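Local coordinates for DUF1993 domain-containing protein (Shewanella denitrificans, PDB 2OQM) that is of unknown function but is a mainly helical protein of the DUF1993 family, probably DinB-like, at residues I39-K42 against A43-F46; V52-D55 against V56-S60. All blocks are in the same frame, centred on the assembly; numbering follows the deposited sequence. Where two conformers were deposited one is given.

Contact 1: I39-K42 against A43-F46; sequences IFDK and AEAF
Phe-40 meets both Ala-43 and Glu-44 one turn further along the same helix. The CB of Ala-43 lies obliquely off the Phe-40 ring, 4.3 Å from CD1. The backbone O of Phe-40 accepts from Glu-44 N at 2.9 Å. The same carbonyl oxygen touches the side chain of Glu-44, whose CG comes to 3.4 Å from Phe-40 O. That approach follows from chi1 of -64°, which sets CG beside the backbone N and anti to the carbonyl carbon. Three more bonds of the same i to i+4 kind complete the turn. Ala-43 N gives to Ile-39 O, Ala-45 N to Asp-41 O, and Phe-46 N to Lys-42 O at 2.9 Å, the last nearly straight at 170°. In Phe-46, chi1 of 172° puts CG anti to the backbone N, and the ring leads away from the 39-42 turn.

The acidic ends of Asp-41 and Glu-44 lie near each other, with OD1 of Asp-41 4.3 Å from OE2 of Glu-44. If both are charged they would probably repel, but Arg-108 of helix 104-119 forms a salt bridge with each and probably offsets the charge. Lys-42 has its own salt bridge, to Asp-180. Ile-39 and Ala-43 pack on Leu-169 of helix 146-172, and Phe-40 on Leu-104. The segment is thus an amphipathic stretch of alpha-helix, with one side in the helical core and charged groups tied to neighbouring parts of the chain, an arrangement consistent with a helix of a DinB-like bundle.

Contact 2: V52-D55 against V56-S60; sequences VDMD and VLLNS
The flat groups here are the carboxylate of Asp-55 and the side-chain amide of Asn-59, turned 69° against each other. At the amide edge, ND2 gives a hydrogen bond to the backbone O of Asp-55 at 2.8 Å, and this oxygen lies only 7° out of the amide plane. Asn-59 N reaches the same oxygen at 3.0 Å, from the opposite face of the carbonyl plane. Two donors of one residue therefore grip a single acceptor. In the conformer given for Asp-55, a water links the two flat groups. It donates to Asp-55 OD1 at 2.7 Å and accepts from Asn-59 ND2 at 3.0 Å.

Asp-53 is the N-cap residue of the short helix 54-58, and its carboxylate makes the capping bond. Its OD1 is met from above the carboxylate plane by Asp-55 N, 3.1 Å away. A chi1 of 175° sets CG beside the carbonyl carbon, where OD1 can take Asp-55 N. Asp-53 O also accepts from Val-56 N, a bent bond that comes from above the carbonyl plane. Leu-58 N then bonds to Met-54 O at 2.9 Å.

On the apolar side, the selenomethionine Met-54 bends at chi2 and chi3 and crosses Leu-57 at about a right angle. Its SE lies 4.1 Å from Leu-57 CD1, while its CG rests against the branch of Leu-58. Val-52 CG1 packs on Leu-57 CG.

Overall arrangement
Contact 1 lies near the C-terminal end of helix 13-50. Contact 2 contains helix 54-58, which follows it in the chain. Their centres are 11 Å apart, and the short helix packs against the long one. The CE of Met-54 sits 3.5 Å from both Ala-43 O and Glu-44 N. The Phe-46 ring bridges to contact 2 at two points: CE2 is 3.9 Å from Val-52 CG2, and CD2 is 4.0 Å from Leu-57 CD1. Helices 104-119 and 146-172 touch both contacts. A 1,2-ethanediol near Asp-41 and a formic acid near Asp-55 probably come from the crystallisation liquor.

Contact 1: I39-K42 against A43-F46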
loop_
_atom_site.group_PDB
_atom_site.type_symbol
_atom_site.label_atom_id
_atom_site.label_comp_id
_atom_site.label_asym_id
_atom_site.label_seq_id
_atom_site.Cartn_x
_atom_site.Cartn_y
_atom_site.Cartn_z
ATOM N N ILE A 39 -3.171 -14.364 -6.849
ATOM C CA ILE A 39 -4.249 -14.371 -5.858
ATOM C C ILE A 39 -5.546 -14.996 -6.423
ATOM O O ILE A 39 -6.209 -15.781 -5.742
ATOM C CB ILE A 39 -4.455 -12.965 -5.319
ATOM C CG1 ILE A 39 -3.251 -12.585 -4.424
ATOM C CG2 ILE A 39 -5.747 -12.825 -4.466
ATOM C CD1 ILE A 39 -3.208 -11.087 -4.132
ATOM N N PHE A 40 -5.876 -14.687 -7.683
ATOM C CA PHE A 40 -7.079 -15.211 -8.305
ATOM C C PHE A 40 -6.959 -16.647 -8.694
ATOM O O PHE A 40 -7.977 -17.372 -8.775
ATOM C CB PHE A 40 -7.514 -14.316 -9.457
ATOM C CG PHE A 40 -8.407 -13.161 -8.993
ATOM C CD1 PHE A 40 -9.736 -13.392 -8.691
ATOM C CD2 PHE A 40 -7.896 -11.909 -8.724
ATOM C CE1 PHE A 40 -10.558 -12.375 -8.237
ATOM C CE2 PHE A 40 -8.720 -10.888 -8.277
ATOM C CZ PHE A 40 -10.044 -11.130 -8.022
ATOM N N ASP A 41 -5.732 -17.101 -8.934
ATOM C CA ASP A 41 -5.516 -18.527 -9.097
ATOM C C ASP A 41 -5.908 -19.279 -7.825
ATOM O O ASP A 41 -6.505 -20.344 -7.895
ATOM C CB ASP A 41 -4.058 -18.868 -9.443
ATOM C CG ASP A 41 -3.577 -18.271 -10.757
ATOM O OD1 ASP A 41 -4.387 -17.840 -11.632
ATOM O OD2 ASP A 41 -2.327 -18.228 -10.883
ATOM N N LYS A 42 -5.571 -18.754 -6.654
ATOM C CA LYS A 42 -6.034 -19.377 -5.410
ATOM C C LYS A 42 -7.542 -19.312 -5.260
ATOM O O LYS A 42 -8.130 -20.277 -4.791
ATOM C CB LYS A 42 -5.330 -18.783 -4.177
ATOM C CG LYS A 42 -3.812 -18.974 -4.276
ATOM C CD LYS A 42 -3.239 -19.401 -2.963
ATOM C CE LYS A 42 -1.796 -19.821 -3.076
ATOM N NZ LYS A 42 -1.180 -19.860 -1.714
ATOM N N ALA A 43 -8.161 -18.190 -5.647
ATOM C CA ALA A 43 -9.637 -18.070 -5.605
ATOM C C ALA A 43 -10.315 -19.131 -6.494
ATOM O O ALA A 43 -11.274 -19.753 -6.091
ATOM C CB ALA A 43 -10.088 -16.669 -5.972
ATOM N N GLU A 44 -9.786 -19.377 -7.688
ATOM C CA GLU A 44 -10.303 -20.485 -8.506
ATOM C C GLU A 44 -10.128 -21.840 -7.859
ATOM O O GLU A 44 -11.036 -22.703 -7.928
ATOM C CB GLU A 44 -9.600 -20.543 -9.866
ATOM C CG GLU A 44 -9.819 -19.376 -10.741
ATOM C CD GLU A 44 -9.394 -19.665 -12.168
ATOM O OE1 GLU A 44 -10.141 -20.341 -12.881
ATOM O OE2 GLU A 44 -8.327 -19.192 -12.580
ATOM N N ALA A 45 -8.959 -22.080 -7.264
ATOM C CA ALA A 45 -8.744 -23.355 -6.548
ATOM C C ALA A 45 -9.773 -23.519 -5.437
ATOM O O ALA A 45 -10.436 -24.538 -5.364
ATOM C CB ALA A 45 -7.312 -23.491 -6.021
ATOM N N PHE A 46 -9.969 -22.492 -4.624
ATOM C CA PHE A 46 -10.967 -22.510 -3.561
ATOM C C PHE A 46 -12.385 -22.820 -4.046
ATOM O O PHE A 46 -13.122 -23.583 -3.441
ATOM C CB PHE A 46 -10.988 -21.138 -2.905
ATOM C CG PHE A 46 -12.074 -20.945 -1.923
ATOM C CD1 PHE A 46 -11.943 -21.395 -0.624
ATOM C CD2 PHE A 46 -13.222 -20.247 -2.263
ATOM C CE1 PHE A 46 -12.931 -21.150 0.287
ATOM C CE2 PHE A 46 -14.219 -20.045 -1.342
ATOM C CZ PHE A 46 -14.079 -20.494 -0.095
#

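Contact 2: V52-D55 against V56-S60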
loop_
_atom_site.group_PDB
_atom_site.type_symbol
_atom_site.label_atom_id
_atom_site.label_comp_id
_atom_site.label_asym_id
_atom_site.label_seq_id
_atom_site.Cartn_x
_atom_site.Cartn_y
_atom_site.Cartn_z
ATOM N N VAL A 52 -17.877 -23.546 -4.665
ATOM C CA VAL A 52 -18.408 -22.183 -4.517
ATOM C C VAL A 52 -18.421 -21.591 -5.924
ATOM O O VAL A 52 -17.513 -21.808 -6.718
ATOM C CB VAL A 52 -17.482 -21.359 -3.576
ATOM C CG1 VAL A 52 -17.822 -19.851 -3.548
ATOM C CG2 VAL A 52 -17.494 -21.977 -2.159
ATOM N N ASP A 53 -19.467 -20.856 -6.233
ATOM C CA ASP A 53 -19.618 -20.206 -7.508
ATOM C C ASP A 53 -18.714 -18.965 -7.522
ATOM O O ASP A 53 -18.763 -18.148 -6.608
ATOM C CB ASP A 53 -21.081 -19.827 -7.619
ATOM C CG ASP A 53 -21.388 -19.042 -8.826
ATOM O OD1 ASP A 53 -20.481 -18.870 -9.651
ATOM O OD2 ASP A 53 -22.565 -18.600 -8.933
HETATM N N MSE A 54 -17.874 -18.827 -8.549
HETATM C CA MSE A 54 -16.947 -17.675 -8.629
HETATM C C MSE A 54 -17.693 -16.317 -8.614
HETATM O O MSE A 54 -17.183 -15.319 -8.109
HETATM C CB MSE A 54 -16.081 -17.798 -9.889
HETATM C CG MSE A 54 -15.085 -16.691 -10.148
HETATM SE SE MSE A 54 -13.781 -16.331 -8.690
HETATM C CE MSE A 54 -12.869 -17.946 -8.597
ATOM N N ASP A 55 -18.884 -16.289 -9.195
ATOM C CA ASP A 55 -19.744 -15.103 -9.212
ATOM C C ASP A 55 -19.989 -14.542 -7.809
ATOM O O ASP A 55 -20.060 -13.304 -7.606
ATOM C CB ASP A 55 -21.104 -15.457 -9.862
ATOM C CG ASP A 55 -21.878 -14.225 -10.337
ATOM O OD1 ASP A 55 -21.308 -13.386 -11.069
ATOM O OD2 ASP A 55 -23.071 -14.098 -9.980
ATOM N N VAL A 56 -20.142 -15.448 -6.851
ATOM C CA VAL A 56 -20.416 -15.096 -5.462
ATOM C C VAL A 56 -19.216 -14.325 -4.903
ATOM O O VAL A 56 -19.386 -13.257 -4.367
ATOM C CB VAL A 56 -20.726 -16.356 -4.571
ATOM C CG1 VAL A 56 -20.806 -15.972 -3.066
ATOM C CG2 VAL A 56 -22.050 -17.035 -4.998
ATOM N N LEU A 57 -18.000 -14.838 -5.145
ATOM C CA LEU A 57 -16.763 -14.166 -4.752
ATOM C C LEU A 57 -16.585 -12.814 -5.432
ATOM O O LEU A 57 -16.259 -11.816 -4.772
ATOM C CB LEU A 57 -15.506 -15.066 -5.009
ATOM C CG LEU A 57 -15.453 -16.400 -4.259
ATOM C CD1 LEU A 57 -14.263 -17.238 -4.714
ATOM C CD2 LEU A 57 -15.419 -16.173 -2.716
ATOM N N LEU A 58 -16.777 -12.776 -6.743
ATOM C CA LEU A 58 -16.625 -11.533 -7.509
ATOM C C LEU A 58 -17.578 -10.446 -7.064
ATOM O O LEU A 58 -17.247 -9.286 -7.189
ATOM C CB LEU A 58 -16.857 -11.803 -9.004
ATOM C CG LEU A 58 -15.775 -12.637 -9.731
ATOM C CD1 LEU A 58 -16.202 -12.942 -11.207
ATOM C CD2 LEU A 58 -14.425 -11.948 -9.686
ATOM N N ASN A 59 -18.758 -10.801 -6.565
ATOM C CA ASN A 59 -19.698 -9.789 -6.094
ATOM C C ASN A 59 -19.660 -9.538 -4.597
ATOM O O ASN A 59 -20.501 -8.821 -4.108
ATOM C CB ASN A 59 -21.104 -10.136 -6.531
ATOM C CG ASN A 59 -21.285 -9.943 -8.007
ATOM O OD1 ASN A 59 -21.551 -8.811 -8.453
ATOM N ND2 ASN A 59 -21.049 -11.002 -8.789
ATOM N N SER A 60 -18.703 -10.143 -3.896
ATOM C CA SER A 60 -18.593 -10.001 -2.456
ATOM C C SER A 60 -17.872 -8.697 -2.151
ATOM O O SER A 60 -17.284 -8.092 -3.025
ATOM C CB SER A 60 -17.844 -11.201 -1.856
ATOM O OG SER A 60 -17.927 -11.258 -0.430
HETATM O O HOH W 1 -20.713 -10.849 -11.759
#